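Local coordinates for argonaute (Methanocaldococcus jannaschii, PDB 5G5S), which cuts single-stranded DNA targets, using short single-stranded DNA guides that pair with them, and may defend the cell against invading genetic elements, at residues A[110-115]-A[294-299]. Numbering follows the deposited sequence.
Sequences SVHKIE and LRFIDN. With MG (magnesium ion), chain B.
The backbone O of His-112 is approached by two groups of the facing loop: Phe-296 CZ comes to 3.1 Å, and Arg-295 NH2 stays at 4.1 Å, too long for a hydrogen bond. The guanidinium has its salt bridge with Glu-117 instead, through NE, and one of its faces lies over Phe-296 CE1. At this ring atom, Phe-296 CE1, the contact is with His-112 CB, at 3.6 Å; the imidazole and phenyl planes are inclined at 84°, with centroids 5.9 Å apart. Across the ring, Ile-114 passes Phe-296 in the opposite sense. Its CG1, anti to the backbone N (chi1 -164°), lies 3.7 Å from Phe-296 CD2; CD1 touches that same carbon and reaches Leu-294 CD2 at 4.1 Å. Leu-294 to Ile-297 form a type I beta turn in the loop between helix 280-293 and strand 302-308, which packs here against the N-terminal domain where helix 97-111 gives way to helix 114-122. The turn also binds a magnesium ion: Leu-294 O ligates it at 2.5 Å and Ile-297 O at 2.4 Å, while Asn-299 OD1 and Ala-291 O add two further ligands. Phe-21 meets Phe-296 edge-to-face and also contacts the His-112 ring.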
# COMPACT_ATOMS: atom_id res chain seq x y z
N SER A 110 -12.52 -28.00 -6.64
CA SER A 110 -12.78 -28.90 -7.76
C SER A 110 -13.75 -30.05 -7.49
O SER A 110 -14.66 -30.27 -8.29
CB SER A 110 -11.47 -29.40 -8.36
OG SER A 110 -11.68 -29.89 -9.67
N VAL A 111 -13.54 -30.79 -6.40
CA VAL A 111 -14.36 -31.95 -6.06
C VAL A 111 -15.65 -31.55 -5.36
O VAL A 111 -16.72 -32.02 -5.76
CB VAL A 111 -13.55 -33.01 -5.26
CG1 VAL A 111 -14.36 -34.27 -4.99
CG2 VAL A 111 -12.26 -33.36 -5.99
N HIS A 112 -15.56 -30.71 -4.32
CA HIS A 112 -16.72 -30.32 -3.52
C HIS A 112 -17.50 -29.07 -3.94
O HIS A 112 -18.54 -28.78 -3.35
CB HIS A 112 -16.39 -30.37 -2.02
CG HIS A 112 -16.16 -31.76 -1.53
ND1 HIS A 112 -17.16 -32.49 -0.90
CD2 HIS A 112 -15.06 -32.55 -1.64
CE1 HIS A 112 -16.63 -33.67 -0.63
NE2 HIS A 112 -15.37 -33.75 -1.05
N LYS A 113 -17.03 -28.37 -4.99
CA LYS A 113 -17.66 -27.17 -5.56
C LYS A 113 -18.06 -26.11 -4.50
O LYS A 113 -19.23 -25.77 -4.36
CB LYS A 113 -18.82 -27.54 -6.51
CG LYS A 113 -18.43 -28.43 -7.70
CD LYS A 113 -17.67 -27.68 -8.79
N ILE A 114 -17.07 -25.62 -3.74
CA ILE A 114 -17.27 -24.63 -2.69
C ILE A 114 -17.70 -23.23 -3.22
O ILE A 114 -18.52 -22.58 -2.58
CB ILE A 114 -16.07 -24.60 -1.69
CG1 ILE A 114 -16.43 -23.85 -0.38
CG2 ILE A 114 -14.77 -24.09 -2.36
CD1 ILE A 114 -15.56 -24.20 0.82
N GLU A 115 -17.15 -22.80 -4.38
CA GLU A 115 -17.46 -21.52 -5.02
C GLU A 115 -18.94 -21.36 -5.42
O GLU A 115 -19.54 -20.35 -5.03
CB GLU A 115 -16.52 -21.22 -6.20
CG GLU A 115 -15.09 -21.00 -5.76
CD GLU A 115 -14.08 -20.58 -6.82
OE1 GLU A 115 -14.50 -20.19 -7.93
OE2 GLU A 115 -12.87 -20.60 -6.51
N LEU A 294 -22.77 -22.93 5.48
CA LEU A 294 -21.76 -23.71 4.78
C LEU A 294 -21.49 -25.06 5.45
O LEU A 294 -20.95 -25.11 6.56
CB LEU A 294 -20.47 -22.88 4.57
CG LEU A 294 -19.47 -23.41 3.53
CD1 LEU A 294 -20.06 -23.38 2.11
CD2 LEU A 294 -18.18 -22.63 3.57
N ARG A 295 -21.92 -26.15 4.77
CA ARG A 295 -21.82 -27.55 5.22
C ARG A 295 -20.39 -28.07 5.41
O ARG A 295 -20.19 -28.98 6.22
CB ARG A 295 -22.62 -28.48 4.29
CG ARG A 295 -22.12 -28.56 2.84
CD ARG A 295 -23.05 -29.36 1.95
NE ARG A 295 -22.54 -29.49 0.58
CZ ARG A 295 -21.86 -30.53 0.12
NH1 ARG A 295 -21.59 -31.56 0.92
NH2 ARG A 295 -21.44 -30.55 -1.13
N PHE A 296 -19.40 -27.52 4.65
CA PHE A 296 -18.00 -27.95 4.67
C PHE A 296 -17.24 -27.62 5.95
O PHE A 296 -16.22 -28.26 6.24
CB PHE A 296 -17.24 -27.40 3.45
CG PHE A 296 -17.90 -27.64 2.12
CD1 PHE A 296 -18.08 -28.93 1.63
CD2 PHE A 296 -18.34 -26.57 1.34
CE1 PHE A 296 -18.70 -29.15 0.40
CE2 PHE A 296 -18.96 -26.79 0.11
CZ PHE A 296 -19.14 -28.08 -0.35
N ILE A 297 -17.72 -26.61 6.71
CA ILE A 297 -17.03 -26.12 7.91
C ILE A 297 -17.87 -26.12 9.20
O ILE A 297 -19.10 -26.12 9.15
CB ILE A 297 -16.45 -24.69 7.63
CG1 ILE A 297 -17.59 -23.67 7.31
CG2 ILE A 297 -15.36 -24.73 6.54
CD1 ILE A 297 -17.17 -22.17 7.20
N ASP A 298 -17.18 -26.08 10.36
CA ASP A 298 -17.80 -25.93 11.67
C ASP A 298 -18.15 -24.44 11.78
O ASP A 298 -17.46 -23.60 11.18
CB ASP A 298 -16.86 -26.37 12.81
CG ASP A 298 -16.49 -27.85 12.84
OD1 ASP A 298 -17.35 -28.69 12.47
OD2 ASP A 298 -15.38 -28.18 13.29
N ASN A 299 -19.22 -24.12 12.51
CA ASN A 299 -19.76 -22.77 12.64
C ASN A 299 -19.01 -21.79 13.57
O ASN A 299 -19.11 -20.58 13.38
CB ASN A 299 -21.25 -22.84 12.99
CG ASN A 299 -22.06 -23.70 12.04
OD1 ASN A 299 -21.73 -23.84 10.85
ND2 ASN A 299 -23.10 -24.32 12.56
MG MG B . -20.93 -24.58 8.99